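Local coordinates for protein exonuclease VapC9 (Pyrobaculum aerophilum, PDB 1V8P) that probably acts as the ribonuclease toxin of a type II toxin-antitoxin system and has slow magnesium-dependent exonuclease activity on single-stranded DNA, at residues Y30-S35 / V130-D135; I48-K53 / V153-Q158; A55-T60 / A118-V123. The protein carries 1 engineered substitution. All blocks are in the same frame, centred on the assembly; numbering follows the deposited sequence.

Contact 1. Residues Y30-S35 / V130-D135; sequences YLVDAS and VLVTQD
The ring of Tyr-30 lies alongside Val-130, with CD2 against the branch point CB at 3.5 Å and its neighbour CE2 a little farther off. Val-132, on the same face of the sheet, meets the ring from farther along the strand: its CG2, which sits anti to the carbonyl carbon, reaches 3.8 Å from Tyr-30 CD2. The CD2 side of the ring thus rests obliquely on two valine bumps, Val-130 CB and Val-132 CG2, and Leu-151 and Arg-154 of helix 148-156 pack on Tyr-30. Val-32 touches its partner lightly, CG2 standing 4.3 Å from Val-132 CB. On the opposite face Leu-131 tips toward the other strand, its CD2 coming within 3.4 Å of Leu-31 O, while Leu-31 packs on Tyr-120 and Val-123 of helix 115-127. Backbone bonds in parallel register hold the two rows together: Leu-31 N to Val-130 O, Val-132 N to Leu-31 O (2.7 Å) and Asp-33 N to Val-132 O. These strands belong to the central parallel sheet of the PIN domain, at whose C-terminal ends the predicted magnesium ligands Asp-33 and Asp-135 gather with Asp-117. There the packing turns polar. Thr-133 OG1 donates to Asp-33 OD2 at 3.0 Å, coming from above the carboxylate plane, and accepts from Asp-135 N in an ST turn. The other oxygen, Asp-33 OD1, caps Ala-36 N at the start of helix 34-40 and takes the Ser-35 hydroxyl on its syn lone pair. That hydroxyl, placed between backbone N and carbonyl carbon by a chi1 of 83°, also accepts from Gln-134 N at 2.7 Å. Asp-135 OD2 forms a salt bridge with Arg-73 of the second subunit, whose Leu-74 packs on Ser-35 and Gln-134.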
ATOM      1  N   TYR C  30     -12.601  -1.513  25.163  1.00 38.74           N
ATOM      2  CA  TYR C  30     -12.335  -1.848  23.770  1.00 37.88           C
ATOM      3  C   TYR C  30     -11.341  -0.956  23.013  1.00 36.80           C
ATOM      4  O   TYR C  30     -11.304   0.264  23.205  1.00 37.43           O
ATOM      5  CB  TYR C  30     -13.642  -1.859  22.983  1.00 37.30           C
ATOM      6  CG  TYR C  30     -14.740  -2.669  23.607  1.00 40.40           C
ATOM      7  CD1 TYR C  30     -15.654  -2.089  24.492  1.00 41.46           C
ATOM      8  CD2 TYR C  30     -14.872  -4.024  23.313  1.00 41.57           C
ATOM      9  CE1 TYR C  30     -16.678  -2.842  25.064  1.00 42.04           C
ATOM     10  CE2 TYR C  30     -15.888  -4.789  23.877  1.00 42.18           C
ATOM     11  CZ  TYR C  30     -16.791  -4.195  24.747  1.00 42.62           C
ATOM     12  OH  TYR C  30     -17.817  -4.961  25.262  1.00 44.42           O
ATOM     13  N   LEU C  31     -10.537  -1.591  22.161  1.00 34.48           N
ATOM     14  CA  LEU C  31      -9.586  -0.908  21.291  1.00 32.72           C
ATOM     15  C   LEU C  31     -10.215  -1.052  19.904  1.00 32.11           C
ATOM     16  O   LEU C  31     -10.409  -2.177  19.427  1.00 32.32           O
ATOM     17  CB  LEU C  31      -8.215  -1.594  21.295  1.00 31.86           C
ATOM     18  CG  LEU C  31      -7.217  -1.011  20.284  1.00 31.02           C
ATOM     19  CD1 LEU C  31      -6.978   0.459  20.596  1.00 31.01           C
ATOM     20  CD2 LEU C  31      -5.900  -1.769  20.326  1.00 28.62           C
ATOM     21  N   VAL C  32     -10.544   0.072  19.272  1.00 31.24           N
ATOM     22  CA  VAL C  32     -11.175   0.071  17.953  1.00 31.03           C
ATOM     23  C   VAL C  32     -10.187   0.413  16.849  1.00 31.71           C
ATOM     24  O   VAL C  32      -9.416   1.357  16.988  1.00 32.76           O
ATOM     25  CB  VAL C  32     -12.334   1.094  17.909  1.00 30.15           C
ATOM     26  CG1 VAL C  32     -12.942   1.136  16.539  1.00 29.14           C
ATOM     27  CG2 VAL C  32     -13.380   0.736  18.938  1.00 29.48           C
ATOM     28  N   ASP C  33     -10.199  -0.342  15.752  1.00 32.06           N
ATOM     29  CA  ASP C  33      -9.269  -0.046  14.659  1.00 31.27           C
ATOM     30  C   ASP C  33      -9.964   0.672  13.485  1.00 31.19           C
ATOM     31  O   ASP C  33     -11.188   0.840  13.479  1.00 28.76           O
ATOM     32  CB  ASP C  33      -8.526  -1.325  14.204  1.00 29.09           C
ATOM     33  CG  ASP C  33      -9.291  -2.137  13.173  1.00 29.20           C
ATOM     34  OD1 ASP C  33     -10.503  -1.906  12.962  1.00 30.23           O
ATOM     35  OD2 ASP C  33      -8.658  -3.033  12.579  1.00 27.74           O
ATOM     36  N   ALA C  34      -9.171   1.112  12.511  1.00 31.03           N
ATOM     37  CA  ALA C  34      -9.688   1.852  11.373  1.00 31.30           C
ATOM     38  C   ALA C  34     -10.869   1.202  10.668  1.00 32.38           C
ATOM     39  O   ALA C  34     -11.858   1.882  10.372  1.00 31.35           O
ATOM     40  CB  ALA C  34      -8.565   2.131  10.373  1.00 31.20           C
ATOM     41  N   SER C  35     -10.787  -0.100  10.398  1.00 31.37           N
ATOM     42  CA  SER C  35     -11.896  -0.747   9.714  1.00 32.63           C
ATOM     43  C   SER C  35     -13.164  -0.737  10.560  1.00 32.30           C
ATOM     44  O   SER C  35     -14.257  -0.571  10.023  1.00 32.47           O
ATOM     45  CB  SER C  35     -11.539  -2.182   9.323  1.00 34.38           C
ATOM     46  OG  SER C  35     -11.726  -3.075  10.400  1.00 36.21           O
ATOM     47  N   VAL C 130     -10.439  -5.538  24.512  1.00 33.57           N
ATOM     48  CA  VAL C 130     -11.028  -6.337  23.439  1.00 33.35           C
ATOM     49  C   VAL C 130     -10.837  -5.583  22.142  1.00 33.82           C
ATOM     50  O   VAL C 130     -11.321  -4.465  22.004  1.00 33.48           O
ATOM     51  CB  VAL C 130     -12.537  -6.564  23.632  1.00 33.04           C
ATOM     52  CG1 VAL C 130     -13.121  -7.198  22.383  1.00 32.38           C
ATOM     53  CG2 VAL C 130     -12.793  -7.455  24.853  1.00 34.08           C
ATOM     54  N   LEU C 131     -10.141  -6.189  21.187  1.00 32.94           N
ATOM     55  CA  LEU C 131      -9.918  -5.531  19.913  1.00 33.19           C
ATOM     56  C   LEU C 131     -11.183  -5.612  19.055  1.00 33.70           C
ATOM     57  O   LEU C 131     -11.722  -6.695  18.828  1.00 34.87           O
ATOM     58  CB  LEU C 131      -8.763  -6.201  19.151  1.00 32.62           C
ATOM     59  CG  LEU C 131      -8.007  -5.425  18.053  1.00 32.66           C
ATOM     60  CD1 LEU C 131      -7.430  -6.401  17.038  1.00 29.67           C
ATOM     61  CD2 LEU C 131      -8.906  -4.455  17.347  1.00 32.69           C
ATOM     62  N   VAL C 132     -11.668  -4.469  18.591  1.00 32.77           N
ATOM     63  CA  VAL C 132     -12.814  -4.470  17.694  1.00 31.71           C
ATOM     64  C   VAL C 132     -12.221  -4.143  16.304  1.00 33.35           C
ATOM     65  O   VAL C 132     -11.572  -3.113  16.103  1.00 32.55           O
ATOM     66  CB  VAL C 132     -13.875  -3.425  18.102  1.00 30.08           C
ATOM     67  CG1 VAL C 132     -15.144  -3.626  17.264  1.00 29.33           C
ATOM     68  CG2 VAL C 132     -14.203  -3.575  19.599  1.00 28.47           C
ATOM     69  N   THR C 133     -12.413  -5.054  15.361  1.00 33.82           N
ATOM     70  CA  THR C 133     -11.882  -4.903  14.017  1.00 34.31           C
ATOM     71  C   THR C 133     -12.844  -5.540  13.032  1.00 34.34           C
ATOM     72  O   THR C 133     -13.651  -6.388  13.390  1.00 34.69           O
ATOM     73  CB  THR C 133     -10.486  -5.597  13.890  1.00 35.28           C
ATOM     74  OG1 THR C 133     -10.069  -5.632  12.520  1.00 33.66           O
ATOM     75  CG2 THR C 133     -10.547  -7.017  14.424  1.00 35.30           C
ATOM     76  N   GLN C 134     -12.751  -5.129  11.780  1.00 34.57           N
ATOM     77  CA  GLN C 134     -13.626  -5.668  10.770  1.00 35.08           C
ATOM     78  C   GLN C 134     -12.824  -6.626   9.893  1.00 34.70           C
ATOM     79  O   GLN C 134     -13.396  -7.328   9.058  1.00 35.26           O
ATOM     80  CB  GLN C 134     -14.215  -4.517   9.949  1.00 34.98           C
ATOM     81  CG  GLN C 134     -15.603  -4.767   9.407  1.00 38.70           C
ATOM     82  CD  GLN C 134     -16.637  -4.896  10.497  1.00 38.47           C
ATOM     83  OE1 GLN C 134     -16.361  -4.636  11.652  1.00 40.96           O
ATOM     84  NE2 GLN C 134     -17.837  -5.292  10.130  1.00 38.85           N
ATOM     85  N   ASP C 135     -11.504  -6.659  10.116  1.00 34.55           N
ATOM     86  CA  ASP C 135     -10.553  -7.506   9.368  1.00 35.54           C
ATOM     87  C   ASP C 135     -10.508  -8.960   9.865  1.00 35.66           C
ATOM     88  O   ASP C 135     -10.051  -9.236  10.972  1.00 35.53           O
ATOM     89  CB  ASP C 135      -9.145  -6.872   9.433  1.00 34.87           C
ATOM     90  CG  ASP C 135      -8.072  -7.704   8.716  1.00 35.70           C
ATOM     91  OD1 ASP C 135      -8.386  -8.784   8.185  1.00 35.88           O
ATOM     92  OD2 ASP C 135      -6.905  -7.277   8.685  1.00 36.41           O
TER

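Contact 2. Residues I48-K53 / V153-Q158; sequences IKHREK and VRLAAQ
His-50 lays its imidazole against Leu-155, joining the loop that leads into strand 54-56 to the last turn of the C-terminal helix 148-156. The loop opens with a type I beta turn from Ile-48 to Arg-51, and in this PIN-domain protein the pairing lies well away from the predicted metal site. Followed outward, His-50 meets Leu-155 from the root: its CB lies 3.8 Å from Leu-155 CD2. The next atom, CG, comes closer to the same methyl, at 3.6 Å. A chi1 of -69° sets CG anti to the carbonyl carbon and turns the ring onto Leu-155, whose CD2 makes a CH-pi contact over one face, 22° off the ring normal and displaced toward the rim. On one side of the ring ND1 accepts a weak hydrogen bond from Lys-53 NZ. On the other, His-50 CD2 touches Leu-155 CB at 3.9 Å. At the far end CE1 has the terminal carboxylate of Gln-158 at the ring edge, its O at 3.6 Å. The weak bond, if real, needs an ND1 without a proton, whereas the nearby carboxylate could pull the other way and favour a protonated ring. Lys-53, bent at chi3 and chi4, runs alongside Leu-155, its CE 4.1 Å from Leu-155 CD2, and gives its NZ to Gln-158 OE1, reaching it from above the carbonyl plane at 2.9 Å. The rotation of that amide is fixed from its other end, where Gln-158 NE2 donates in its own plane to Arg-154 O, at 2.6 Å and nearly straight (169°).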
ATOM      1  N   ILE C  48     -22.476   5.964  21.215  1.00 46.96           N
ATOM      2  CA  ILE C  48     -22.097   7.254  21.769  1.00 47.31           C
ATOM      3  C   ILE C  48     -22.133   7.294  23.302  1.00 48.50           C
ATOM      4  O   ILE C  48     -21.188   7.769  23.935  1.00 48.83           O
ATOM      5  CB  ILE C  48     -22.986   8.385  21.198  1.00 48.18           C
ATOM      6  CG1 ILE C  48     -22.418   9.753  21.588  1.00 47.67           C
ATOM      7  CG2 ILE C  48     -24.405   8.252  21.713  1.00 48.53           C
ATOM      8  CD1 ILE C  48     -20.974   9.976  21.147  1.00 47.77           C
ATOM      9  N   LYS C  49     -23.201   6.780  23.909  1.00 49.33           N
ATOM     10  CA  LYS C  49     -23.312   6.789  25.368  1.00 49.53           C
ATOM     11  C   LYS C  49     -22.411   5.772  26.055  1.00 49.81           C
ATOM     12  O   LYS C  49     -22.498   5.588  27.268  1.00 50.40           O
ATOM     13  CB  LYS C  49     -24.754   6.540  25.799  1.00 50.82           C
ATOM     14  CG  LYS C  49     -25.712   7.652  25.440  1.00 53.40           C
ATOM     15  CD  LYS C  49     -27.004   7.533  26.246  1.00 56.33           C
ATOM     16  CE  LYS C  49     -28.026   8.586  25.836  1.00 57.40           C
ATOM     17  NZ  LYS C  49     -28.466   8.391  24.419  1.00 57.58           N
ATOM     18  N   HIS C  50     -21.559   5.104  25.278  1.00 49.84           N
ATOM     19  CA  HIS C  50     -20.632   4.108  25.820  1.00 48.98           C
ATOM     20  C   HIS C  50     -19.202   4.540  25.506  1.00 49.22           C
ATOM     21  O   HIS C  50     -18.237   3.898  25.920  1.00 50.44           O
ATOM     22  CB  HIS C  50     -20.889   2.733  25.191  1.00 49.31           C
ATOM     23  CG  HIS C  50     -22.185   2.102  25.602  1.00 48.72           C
ATOM     24  ND1 HIS C  50     -22.367   1.501  26.831  1.00 49.18           N
ATOM     25  CD2 HIS C  50     -23.364   1.982  24.948  1.00 48.75           C
ATOM     26  CE1 HIS C  50     -23.601   1.037  26.915  1.00 48.02           C
ATOM     27  NE2 HIS C  50     -24.228   1.317  25.786  1.00 48.59           N
ATOM     28  N   ARG C  51     -19.078   5.642  24.777  1.00 48.28           N
ATOM     29  CA  ARG C  51     -17.778   6.161  24.371  1.00 48.60           C
ATOM     30  C   ARG C  51     -16.628   6.004  25.363  1.00 47.52           C
ATOM     31  O   ARG C  51     -15.505   5.729  24.951  1.00 47.95           O
ATOM     32  CB  ARG C  51     -17.890   7.641  23.983  1.00 49.06           C
ATOM     33  CG  ARG C  51     -18.118   8.579  25.150  1.00 51.77           C
ATOM     34  CD  ARG C  51     -18.401   9.985  24.654  1.00 55.26           C
ATOM     35  NE  ARG C  51     -17.199  10.640  24.159  1.00 56.82           N
ATOM     36  CZ  ARG C  51     -16.589  11.633  24.799  1.00 59.42           C
ATOM     37  NH1 ARG C  51     -17.084  12.066  25.951  1.00 60.66           N
ATOM     38  NH2 ARG C  51     -15.492  12.198  24.296  1.00 59.25           N
ATOM     39  N   GLU C  52     -16.876   6.176  26.656  1.00 46.62           N
ATOM     40  CA  GLU C  52     -15.764   6.060  27.591  1.00 47.80           C
ATOM     41  C   GLU C  52     -15.179   4.647  27.579  1.00 47.23           C
ATOM     42  O   GLU C  52     -14.065   4.410  28.055  1.00 47.43           O
ATOM     43  CB  GLU C  52     -16.182   6.468  29.014  1.00 49.79           C
ATOM     44  CG  GLU C  52     -16.894   5.412  29.865  1.00 53.67           C
ATOM     45  CD  GLU C  52     -18.350   5.213  29.488  1.00 56.13           C
ATOM     46  OE1 GLU C  52     -18.917   6.114  28.820  1.00 57.32           O
ATOM     47  OE2 GLU C  52     -18.925   4.163  29.874  1.00 55.96           O
ATOM     48  N   LYS C  53     -15.929   3.714  27.004  1.00 45.86           N
ATOM     49  CA  LYS C  53     -15.487   2.334  26.931  1.00 44.42           C
ATOM     50  C   LYS C  53     -14.612   2.022  25.719  1.00 42.32           C
ATOM     51  O   LYS C  53     -13.877   1.033  25.724  1.00 40.61           O
ATOM     52  CB  LYS C  53     -16.702   1.406  26.967  1.00 44.68           C
ATOM     53  CG  LYS C  53     -17.165   1.121  28.379  1.00 46.63           C
ATOM     54  CD  LYS C  53     -18.293   0.101  28.468  1.00 47.51           C
ATOM     55  CE  LYS C  53     -19.636   0.734  28.167  1.00 48.03           C
ATOM     56  NZ  LYS C  53     -20.736   0.111  28.962  1.00 48.72           N
ATOM     57  N   VAL C 153     -23.952  -5.603  19.941  1.00 44.93           N
ATOM     58  CA  VAL C 153     -24.841  -6.373  20.792  1.00 45.01           C
ATOM     59  C   VAL C 153     -24.410  -6.250  22.248  1.00 45.54           C
ATOM     60  O   VAL C 153     -25.234  -5.947  23.105  1.00 46.89           O
ATOM     61  CB  VAL C 153     -24.895  -7.863  20.390  1.00 45.26           C
ATOM     62  CG1 VAL C 153     -25.554  -8.007  19.038  1.00 45.64           C
ATOM     63  CG2 VAL C 153     -23.507  -8.443  20.345  1.00 47.64           C
ATOM     64  N   ARG C 154     -23.125  -6.462  22.531  1.00 45.34           N
ATOM     65  CA  ARG C 154     -22.632  -6.377  23.905  1.00 44.68           C
ATOM     66  C   ARG C 154     -22.977  -5.051  24.568  1.00 46.88           C
ATOM     67  O   ARG C 154     -23.165  -4.996  25.780  1.00 48.05           O
ATOM     68  CB  ARG C 154     -21.111  -6.560  23.966  1.00 42.94           C
ATOM     69  CG  ARG C 154     -20.607  -7.913  23.542  1.00 38.34           C
ATOM     70  CD  ARG C 154     -19.115  -8.050  23.807  1.00 35.43           C
ATOM     71  NE  ARG C 154     -18.615  -9.328  23.315  1.00 33.91           N
ATOM     72  CZ  ARG C 154     -17.418  -9.839  23.590  1.00 33.93           C
ATOM     73  NH1 ARG C 154     -16.576  -9.176  24.368  1.00 35.44           N
ATOM     74  NH2 ARG C 154     -17.062 -11.020  23.089  1.00 31.99           N
ATOM     75  N   LEU C 155     -23.047  -3.979  23.784  1.00 49.24           N
ATOM     76  CA  LEU C 155     -23.360  -2.664  24.345  1.00 50.69           C
ATOM     77  C   LEU C 155     -24.854  -2.533  24.577  1.00 51.41           C
ATOM     78  O   LEU C 155     -25.278  -1.993  25.593  1.00 52.77           O
ATOM     79  CB  LEU C 155     -22.870  -1.540  23.416  1.00 49.90           C
ATOM     80  CG  LEU C 155     -21.348  -1.420  23.261  1.00 50.21           C
ATOM     81  CD1 LEU C 155     -21.004  -0.438  22.145  1.00 48.13           C
ATOM     82  CD2 LEU C 155     -20.736  -0.994  24.585  1.00 49.12           C
ATOM     83  N   ALA C 156     -25.646  -3.032  23.637  1.00 53.09           N
ATOM     84  CA  ALA C 156     -27.097  -2.975  23.746  1.00 55.47           C
ATOM     85  C   ALA C 156     -27.558  -3.590  25.062  1.00 57.64           C
ATOM     86  O   ALA C 156     -28.622  -3.242  25.576  1.00 58.63           O
ATOM     87  CB  ALA C 156     -27.737  -3.710  22.582  1.00 53.98           C
ATOM     88  N   ALA C 157     -26.755  -4.503  25.604  1.00 60.39           N
ATOM     89  CA  ALA C 157     -27.099  -5.169  26.854  1.00 62.62           C
ATOM     90  C   ALA C 157     -26.276  -4.654  28.016  1.00 64.45           C
ATOM     91  O   ALA C 157     -25.564  -5.423  28.666  1.00 65.37           O
ATOM     92  CB  ALA C 157     -26.916  -6.682  26.721  1.00 62.53           C
ATOM     93  N   GLN C 158     -26.377  -3.351  28.270  1.00 65.77           N
ATOM     94  CA  GLN C 158     -25.666  -2.688  29.365  1.00 67.03           C
ATOM     95  C   GLN C 158     -25.703  -1.171  29.175  1.00 67.71           C
ATOM     96  O   GLN C 158     -24.983  -0.453  29.912  1.00 67.60           O
ATOM     97  CB  GLN C 158     -24.203  -3.169  29.452  1.00 67.16           C
ATOM     98  CG  GLN C 158     -23.359  -2.889  28.217  1.00 68.39           C
ATOM     99  CD  GLN C 158     -21.896  -3.271  28.408  1.00 69.23           C
ATOM    100  OE1 GLN C 158     -21.220  -2.768  29.314  1.00 69.21           O
ATOM    101  NE2 GLN C 158     -21.399  -4.156  27.549  1.00 69.26           N
ATOM    102  OXT GLN C 158     -26.469  -0.722  28.291  1.00 68.13           O
TER

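Contact 3. Residues A55-T60 / A118-V123; sequences AILHLT and ASYAYV
Leu-57 and Leu-59 pack against Tyr-120 and Val-123 of helix 115-127 in a buried, largely apolar contact. Leu-57 CG stands 4.0 Å from Tyr-120 CE2, and its CD2 methyl rests 3.9 Å from Val-123 CG1. From a different quarter Leu-59 CD1 meets Tyr-120 CE1 obliquely at 3.6 Å. Tyr-62 of the third subunit packs on both leucines and on Ser-119.

One CH-pi contact adds to this: Leu-57 CD1 sits over a face of the Tyr-120 ring, 4.2 Å from the centroid and offset toward the rim.

The hydrogen bonds form a chain. Leu-57 N donates to Thr-60 OG1 (3.1 Å, 161°) in the passage from strand 54-56 to helix 58-73. Tyr-120 CG lies anti to the carbonyl carbon (chi1 -69°), which swings the hydroxyl to Thr-60. Thr-60 OG1, in the plane of the ring at its edge, donates in turn to Tyr-120 OH at 2.7 Å, and the phenol is also hydrogen-bonded to Glu-63 OE2. With the threonine proton already spent on it, the phenol is the likely donor to that carboxylate.

Tyr-120 also packs on Asp-33, a predicted magnesium ligand of the PIN domain. Gripped at its hydroxyl by two partners and covered on a face by leucine, the ring is probably held in place beside this aspartate, consistent with a second-shell part in shaping the metal site.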
ATOM      1  N   ALA C  55     -11.638   3.011  22.711  1.00 34.75           N
ATOM      2  CA  ALA C  55     -10.407   3.745  22.464  1.00 33.63           C
ATOM      3  C   ALA C  55      -9.824   3.382  21.095  1.00 31.94           C
ATOM      4  O   ALA C  55     -10.222   2.402  20.475  1.00 31.72           O
ATOM      5  CB  ALA C  55      -9.401   3.454  23.558  1.00 33.50           C
ATOM      6  N   ILE C  56      -8.884   4.201  20.639  1.00 30.69           N
ATOM      7  CA  ILE C  56      -8.193   4.027  19.366  1.00 27.85           C
ATOM      8  C   ILE C  56      -6.747   4.354  19.644  1.00 27.87           C
ATOM      9  O   ILE C  56      -6.391   4.757  20.748  1.00 30.82           O
ATOM     10  CB  ILE C  56      -8.661   5.042  18.279  1.00 28.83           C
ATOM     11  CG1 ILE C  56      -8.446   6.471  18.795  1.00 29.03           C
ATOM     12  CG2 ILE C  56     -10.098   4.767  17.863  1.00 26.27           C
ATOM     13  CD1 ILE C  56      -9.072   7.546  17.952  1.00 32.28           C
ATOM     14  N   LEU C  57      -5.911   4.183  18.636  1.00 28.14           N
ATOM     15  CA  LEU C  57      -4.508   4.508  18.767  1.00 28.50           C
ATOM     16  C   LEU C  57      -4.344   5.781  17.928  1.00 30.37           C
ATOM     17  O   LEU C  57      -5.251   6.144  17.182  1.00 31.37           O
ATOM     18  CB  LEU C  57      -3.652   3.382  18.183  1.00 27.42           C
ATOM     19  CG  LEU C  57      -3.769   1.951  18.710  1.00 25.53           C
ATOM     20  CD1 LEU C  57      -2.707   1.080  18.029  1.00 25.26           C
ATOM     21  CD2 LEU C  57      -3.556   1.918  20.191  1.00 26.84           C
ATOM     22  N   HIS C  58      -3.220   6.476  18.036  1.00 30.65           N
ATOM     23  CA  HIS C  58      -3.046   7.663  17.203  1.00 31.55           C
ATOM     24  C   HIS C  58      -3.119   7.205  15.740  1.00 32.81           C
ATOM     25  O   HIS C  58      -3.725   7.872  14.890  1.00 33.66           O
ATOM     26  CB  HIS C  58      -1.684   8.312  17.456  1.00 31.52           C
ATOM     27  CG  HIS C  58      -1.589   9.058  18.749  1.00 33.62           C
ATOM     28  ND1 HIS C  58      -2.211  10.274  18.960  1.00 34.01           N
ATOM     29  CD2 HIS C  58      -0.941   8.761  19.899  1.00 32.26           C
ATOM     30  CE1 HIS C  58      -1.948  10.693  20.185  1.00 32.87           C
ATOM     31  NE2 HIS C  58      -1.179   9.793  20.776  1.00 34.03           N
ATOM     32  N   LEU C  59      -2.494   6.062  15.458  1.00 31.99           N
ATOM     33  CA  LEU C  59      -2.464   5.490  14.110  1.00 30.66           C
ATOM     34  C   LEU C  59      -3.853   5.439  13.477  1.00 30.22           C
ATOM     35  O   LEU C  59      -4.001   5.589  12.276  1.00 30.36           O
ATOM     36  CB  LEU C  59      -1.908   4.067  14.164  1.00 30.65           C
ATOM     37  CG  LEU C  59      -1.293   3.297  12.980  1.00 31.13           C
ATOM     38  CD1 LEU C  59      -1.776   1.870  13.049  1.00 27.44           C
ATOM     39  CD2 LEU C  59      -1.659   3.895  11.643  1.00 31.55           C
ATOM     40  N   THR C  60      -4.871   5.218  14.298  1.00 30.06           N
ATOM     41  CA  THR C  60      -6.232   5.116  13.807  1.00 29.09           C
ATOM     42  C   THR C  60      -6.684   6.363  13.055  1.00 30.84           C
ATOM     43  O   THR C  60      -7.375   6.269  12.045  1.00 31.37           O
ATOM     44  CB  THR C  60      -7.201   4.843  14.968  1.00 28.95           C
ATOM     45  OG1 THR C  60      -6.774   3.667  15.665  1.00 27.54           O
ATOM     46  CG2 THR C  60      -8.626   4.635  14.454  1.00 28.38           C
ATOM     47  N   ALA C 118      -0.465  -5.203  13.496  1.00 28.75           N
ATOM     48  CA  ALA C 118       0.151  -5.753  14.707  1.00 29.72           C
ATOM     49  C   ALA C 118       0.146  -4.761  15.854  1.00 31.55           C
ATOM     50  O   ALA C 118       0.206  -5.163  17.022  1.00 33.70           O
ATOM     51  CB  ALA C 118       1.568  -6.210  14.437  1.00 27.18           C
ATOM     52  N   SER C 119       0.084  -3.471  15.534  1.00 31.81           N
ATOM     53  CA  SER C 119       0.047  -2.447  16.565  1.00 31.60           C
ATOM     54  C   SER C 119      -1.244  -2.651  17.369  1.00 32.22           C
ATOM     55  O   SER C 119      -1.270  -2.512  18.599  1.00 30.70           O
ATOM     56  CB  SER C 119       0.073  -1.050  15.928  1.00 32.60           C
ATOM     57  OG  SER C 119       1.317  -0.796  15.298  1.00 33.20           O
ATOM     58  N   TYR C 120      -2.308  -3.009  16.661  1.00 31.96           N
ATOM     59  CA  TYR C 120      -3.596  -3.251  17.294  1.00 33.79           C
ATOM     60  C   TYR C 120      -3.638  -4.531  18.141  1.00 33.98           C
ATOM     61  O   TYR C 120      -4.133  -4.516  19.268  1.00 34.39           O
ATOM     62  CB  TYR C 120      -4.689  -3.289  16.234  1.00 32.07           C
ATOM     63  CG  TYR C 120      -4.925  -1.929  15.636  1.00 33.63           C
ATOM     64  CD1 TYR C 120      -4.301  -1.544  14.442  1.00 31.15           C
ATOM     65  CD2 TYR C 120      -5.750  -1.003  16.290  1.00 31.40           C
ATOM     66  CE1 TYR C 120      -4.494  -0.280  13.915  1.00 31.40           C
ATOM     67  CE2 TYR C 120      -5.950   0.262  15.773  1.00 33.28           C
ATOM     68  CZ  TYR C 120      -5.323   0.626  14.581  1.00 33.12           C
ATOM     69  OH  TYR C 120      -5.542   1.877  14.048  1.00 31.92           O
ATOM     70  N   ALA C 121      -3.114  -5.626  17.599  1.00 33.42           N
ATOM     71  CA  ALA C 121      -3.084  -6.898  18.299  1.00 34.10           C
ATOM     72  C   ALA C 121      -2.282  -6.762  19.595  1.00 34.72           C
ATOM     73  O   ALA C 121      -2.724  -7.191  20.663  1.00 33.83           O
ATOM     74  CB  ALA C 121      -2.460  -7.979  17.394  1.00 33.44           C
ATOM     75  N   TYR C 122      -1.106  -6.149  19.494  1.00 34.78           N
ATOM     76  CA  TYR C 122      -0.251  -5.969  20.655  1.00 34.09           C
ATOM     77  C   TYR C 122      -0.870  -5.128  21.773  1.00 33.82           C
ATOM     78  O   TYR C 122      -0.810  -5.506  22.937  1.00 34.58           O
ATOM     79  CB  TYR C 122       1.079  -5.347  20.243  1.00 33.68           C
ATOM     80  CG  TYR C 122       2.006  -5.120  21.410  1.00 33.73           C
ATOM     81  CD1 TYR C 122       2.820  -6.153  21.906  1.00 34.13           C
ATOM     82  CD2 TYR C 122       2.012  -3.899  22.078  1.00 32.79           C
ATOM     83  CE1 TYR C 122       3.610  -5.961  23.047  1.00 33.32           C
ATOM     84  CE2 TYR C 122       2.789  -3.700  23.214  1.00 33.37           C
ATOM     85  CZ  TYR C 122       3.582  -4.724  23.695  1.00 34.79           C
ATOM     86  OH  TYR C 122       4.329  -4.486  24.831  1.00 36.22           O
ATOM     87  N   VAL C 123      -1.465  -3.995  21.426  1.00 34.07           N
ATOM     88  CA  VAL C 123      -2.057  -3.114  22.424  1.00 34.61           C
ATOM     89  C   VAL C 123      -3.256  -3.729  23.091  1.00 36.24           C
ATOM     90  O   VAL C 123      -3.425  -3.608  24.307  1.00 38.30           O
ATOM     91  CB  VAL C 123      -2.485  -1.768  21.815  1.00 33.80           C
ATOM     92  CG1 VAL C 123      -3.219  -0.914  22.861  1.00 32.33           C
ATOM     93  CG2 VAL C 123      -1.272  -1.055  21.301  1.00 33.04           C
TER

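Starting from the N terminus, strand 30-32 opens the long loop that contact 1 closes when the chain returns at 130-135, joining neighbouring strands of the sheet. Segment 48-53 follows within that loop, but its partner is the C-terminal end at 153-158, so contacts 1 and 2 cross. Contact 3 starts almost directly afterwards at 55-60 and closes at 118-123, nested inside both larger loops; it ties the passage from strand 54-56 to helix 58-73 onto helix 115-127. Contacts 1 and 3 reach the same sheet, where Ala-55 pairs with Tyr-30 and Val-32. Contact 2, farther out, ties helix 148-156 to the entrance of strand 54-56 and meets contact 1 where Lys-53 pairs with Tyr-30.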